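Local coordinates for protein Crov588 (Cafeteriavirus, PDB 6NYR) that is of unknown function but folds into a nearly closed ring of leucine-rich (FNIP-type) repeats, an architecture that suggests a binding or scaffolding role, at residues Asn307-Leu319 with Ile332-Leu344. Residues are numbered along the deposited sequence; the frame is centred on the assembly and turned at random. Where two conformers were deposited one is given.
Sequences NQIITENVLPNSL and ITENVLPNSLTHL
Pro338 sets its ring against the preceding coil, with CD 3.7 Å from Leu315 CB and CG 4.0 Å from Leu319 CB. The isobutyl chain of Leu315 crosses the ring obliquely, its CD1 4.1 Å from Leu337 CD2. Leu319 and Leu341 lie side by side and point the same way, CD2 to CD1 4.0 Å; CG anti to the backbone N in both (chi1 -166° and -163°) gives them matching orientations, and Leu319 also packs on Leu300 and Leu341 on Leu322, each in a strand. Val336 meets Ile310 at about a right angle, Val336 CG1 lying 3.8 Å from Ile310 CG2. On the exposed side Glu312 runs alongside Asn335, pointing the same way, with its CG against Asn335 O and the carboxylate and amide planes 74° apart. Ser340 OG donates to Leu319 O at 3.0 Å, approaching from above the carbonyl plane; Ser318 OG makes the equivalent bond to Leu297 O one coil earlier, and Ser362 OG bonds to Leu341 O one coil later. A water bridges the two backbones, donating to Thr311 O and Val336 O (each 2.7 Å) and accepting from Leu315 N. Leucines 22 positions apart thus stack in successive coils of a leucine-rich-repeat solenoid, here in its convex-side loops and curved into a ring.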
# COMPACT_ATOMS: atom_id res chain seq x y z
N ASN A 307 -0.85 -9.04 29.32
CA ASN A 307 0.20 -8.53 30.20
C ASN A 307 0.46 -9.51 31.34
O ASN A 307 0.57 -9.11 32.50
CB ASN A 307 -0.20 -7.16 30.76
CG ASN A 307 0.97 -6.45 31.44
OD1 ASN A 307 2.13 -6.81 31.24
ND2 ASN A 307 0.66 -5.42 32.23
N GLN A 308 0.57 -10.79 31.01
CA GLN A 308 0.88 -11.83 31.99
C GLN A 308 2.33 -12.28 31.80
O GLN A 308 2.83 -12.34 30.67
CB GLN A 308 -0.07 -13.01 31.86
CG GLN A 308 -1.52 -12.63 32.09
CD GLN A 308 -1.77 -12.10 33.50
OE1 GLN A 308 -1.41 -12.74 34.49
NE2 GLN A 308 -2.36 -10.92 33.59
N ILE A 309 2.99 -12.56 32.93
CA ILE A 309 4.40 -12.89 32.90
C ILE A 309 4.63 -14.20 32.14
O ILE A 309 3.80 -15.12 32.18
CB ILE A 309 4.95 -12.95 34.33
CG1 ILE A 309 6.48 -13.03 34.32
CG2 ILE A 309 4.34 -14.14 35.08
CD1 ILE A 309 7.11 -12.51 35.60
N ILE A 310 5.76 -14.27 31.45
CA ILE A 310 6.17 -15.46 30.70
C ILE A 310 7.45 -15.97 31.35
O ILE A 310 8.48 -15.28 31.34
CB ILE A 310 6.40 -15.15 29.22
CG1 ILE A 310 5.20 -14.38 28.66
CG2 ILE A 310 6.64 -16.42 28.42
CD1 ILE A 310 5.33 -13.99 27.21
N THR A 311 7.40 -17.18 31.89
CA THR A 311 8.53 -17.75 32.61
C THR A 311 9.23 -18.78 31.74
O THR A 311 8.95 -18.93 30.54
CB THR A 311 8.07 -18.36 33.94
OG1 THR A 311 7.09 -19.37 33.70
CG2 THR A 311 7.47 -17.29 34.84
N GLU A 312 10.16 -19.52 32.34
CA GLU A 312 10.97 -20.48 31.60
C GLU A 312 10.11 -21.58 30.99
O GLU A 312 9.05 -21.93 31.51
CB GLU A 312 12.02 -21.13 32.50
CG GLU A 312 13.11 -20.22 33.01
CD GLU A 312 14.18 -20.99 33.78
OE1 GLU A 312 13.93 -22.17 34.13
OE2 GLU A 312 15.26 -20.42 34.04
N ASN A 313 10.58 -22.10 29.85
CA ASN A 313 9.99 -23.28 29.22
C ASN A 313 8.50 -23.08 28.97
O ASN A 313 7.69 -24.01 29.06
CB ASN A 313 10.25 -24.52 30.07
CG ASN A 313 11.74 -24.75 30.30
OD1 ASN A 313 12.53 -24.77 29.36
ND2 ASN A 313 12.13 -24.91 31.56
N VAL A 314 8.14 -21.84 28.64
CA VAL A 314 6.80 -21.50 28.19
C VAL A 314 6.77 -21.27 26.68
O VAL A 314 5.92 -21.81 25.98
CB VAL A 314 6.27 -20.27 28.95
CG1 VAL A 314 4.96 -19.80 28.33
CG2 VAL A 314 6.09 -20.57 30.42
N LEU A 315 7.71 -20.48 26.18
CA LEU A 315 7.85 -20.27 24.74
C LEU A 315 8.59 -21.45 24.13
O LEU A 315 9.67 -21.82 24.60
CB LEU A 315 8.61 -18.98 24.47
CG LEU A 315 7.94 -17.71 24.99
CD1 LEU A 315 8.79 -16.48 24.72
CD2 LEU A 315 6.56 -17.55 24.36
N PRO A 316 8.04 -22.07 23.09
CA PRO A 316 8.70 -23.24 22.50
C PRO A 316 9.95 -22.85 21.73
O PRO A 316 10.15 -21.70 21.35
CB PRO A 316 7.64 -23.84 21.57
CG PRO A 316 6.72 -22.71 21.25
CD PRO A 316 6.80 -21.70 22.37
N ASN A 317 10.80 -23.85 21.50
CA ASN A 317 12.06 -23.63 20.81
C ASN A 317 11.90 -23.50 19.30
O ASN A 317 12.90 -23.28 18.61
CB ASN A 317 13.02 -24.77 21.13
CG ASN A 317 13.54 -24.71 22.56
OD1 ASN A 317 14.23 -23.75 22.93
ND2 ASN A 317 13.21 -25.71 23.36
N SER A 318 10.68 -23.63 18.79
CA SER A 318 10.41 -23.38 17.38
C SER A 318 10.11 -21.92 17.07
O SER A 318 10.18 -21.52 15.91
CB SER A 318 9.22 -24.24 16.93
OG SER A 318 8.14 -24.13 17.85
N LEU A 319 9.80 -21.11 18.09
CA LEU A 319 9.30 -19.77 17.84
C LEU A 319 10.36 -18.89 17.19
O LEU A 319 11.49 -18.79 17.68
CB LEU A 319 8.83 -19.13 19.15
CG LEU A 319 7.98 -17.86 19.00
CD1 LEU A 319 6.61 -18.18 18.45
CD2 LEU A 319 7.88 -17.15 20.35
N ILE A 332 11.33 -9.82 31.79
CA ILE A 332 11.78 -10.98 31.02
C ILE A 332 13.18 -11.30 31.52
O ILE A 332 14.11 -10.50 31.32
CB ILE A 332 11.78 -10.71 29.52
CG1 ILE A 332 10.39 -10.26 29.05
CG2 ILE A 332 12.18 -11.96 28.75
CD1 ILE A 332 10.32 -9.95 27.56
N THR A 333 13.34 -12.44 32.17
CA THR A 333 14.63 -12.86 32.67
C THR A 333 15.29 -13.83 31.68
O THR A 333 14.92 -13.88 30.50
CB THR A 333 14.49 -13.44 34.09
OG1 THR A 333 13.52 -14.49 34.10
CG2 THR A 333 14.09 -12.35 35.08
N GLU A 334 16.23 -14.64 32.17
CA GLU A 334 17.26 -15.20 31.31
C GLU A 334 16.72 -16.23 30.32
O GLU A 334 16.81 -16.03 29.10
CB GLU A 334 18.37 -15.81 32.18
CG GLU A 334 19.43 -14.80 32.59
CD GLU A 334 20.54 -15.39 33.42
OE1 GLU A 334 20.48 -16.60 33.73
OE2 GLU A 334 21.48 -14.65 33.77
N ASN A 335 16.19 -17.34 30.81
CA ASN A 335 15.88 -18.47 29.94
C ASN A 335 14.41 -18.50 29.54
O ASN A 335 13.74 -19.53 29.64
CB ASN A 335 16.29 -19.77 30.63
CG ASN A 335 17.79 -19.84 30.91
OD1 ASN A 335 18.21 -19.80 32.07
ND2 ASN A 335 18.59 -19.93 29.85
N VAL A 336 13.90 -17.37 29.07
CA VAL A 336 12.51 -17.23 28.66
C VAL A 336 12.37 -17.17 27.14
O VAL A 336 11.59 -17.91 26.55
CB VAL A 336 11.86 -16.00 29.32
CG1 VAL A 336 10.42 -15.86 28.86
CG2 VAL A 336 11.96 -16.09 30.83
N LEU A 337 13.11 -16.26 26.49
CA LEU A 337 13.05 -16.14 25.04
C LEU A 337 13.82 -17.28 24.41
O LEU A 337 15.01 -17.44 24.68
CB LEU A 337 13.63 -14.80 24.60
CG LEU A 337 12.99 -13.57 25.24
CD1 LEU A 337 13.76 -12.30 24.89
CD2 LEU A 337 11.54 -13.43 24.83
N PRO A 338 13.20 -18.10 23.56
CA PRO A 338 13.89 -19.28 23.05
C PRO A 338 15.03 -18.88 22.12
O PRO A 338 15.08 -17.77 21.58
CB PRO A 338 12.81 -20.06 22.29
CG PRO A 338 11.80 -19.02 21.90
CD PRO A 338 11.85 -17.94 22.97
N ASN A 339 15.97 -19.82 21.94
CA ASN A 339 17.16 -19.56 21.14
C ASN A 339 16.89 -19.61 19.65
O ASN A 339 17.82 -19.47 18.85
CB ASN A 339 18.27 -20.54 21.53
CG ASN A 339 19.20 -19.96 22.58
OD1 ASN A 339 19.60 -18.80 22.49
ND2 ASN A 339 19.53 -20.76 23.58
N SER A 340 15.63 -19.81 19.25
CA SER A 340 15.22 -19.77 17.86
C SER A 340 14.72 -18.40 17.43
O SER A 340 14.59 -18.15 16.23
CB SER A 340 14.11 -20.81 17.63
OG SER A 340 13.50 -20.66 16.36
N LEU A 341 14.46 -17.50 18.38
CA LEU A 341 13.77 -16.26 18.08
C LEU A 341 14.64 -15.33 17.25
O LEU A 341 15.76 -15.00 17.64
CB LEU A 341 13.35 -15.57 19.37
CG LEU A 341 12.27 -14.49 19.27
CD1 LEU A 341 10.94 -15.11 18.90
CD2 LEU A 341 12.18 -13.71 20.58
N THR A 342 14.10 -14.89 16.11
CA THR A 342 14.79 -13.93 15.26
C THR A 342 14.13 -12.55 15.24
O THR A 342 14.82 -11.55 15.03
CB THR A 342 14.86 -14.42 13.81
OG1 THR A 342 13.53 -14.60 13.30
CG2 THR A 342 15.62 -15.73 13.72
N HIS A 343 12.82 -12.49 15.47
CA HIS A 343 12.08 -11.24 15.39
C HIS A 343 11.34 -11.02 16.69
O HIS A 343 10.53 -11.86 17.10
CB HIS A 343 11.11 -11.26 14.20
CG HIS A 343 11.80 -11.27 12.87
ND1 HIS A 343 12.45 -12.38 12.37
CD2 HIS A 343 11.96 -10.29 11.94
CE1 HIS A 343 12.97 -12.09 11.19
NE2 HIS A 343 12.69 -10.83 10.91
N LEU A 344 11.61 -9.89 17.34
CA LEU A 344 10.97 -9.52 18.60
C LEU A 344 10.47 -8.09 18.48
O LEU A 344 11.26 -7.17 18.22
CB LEU A 344 11.94 -9.65 19.77
CG LEU A 344 11.41 -9.22 21.14
CD1 LEU A 344 10.16 -10.01 21.51
CD2 LEU A 344 12.47 -9.37 22.22
O HOH W 1 10.42 -13.62 33.03
O HOH W 2 9.63 -19.10 27.98
O HOH W 3 15.14 -17.28 34.70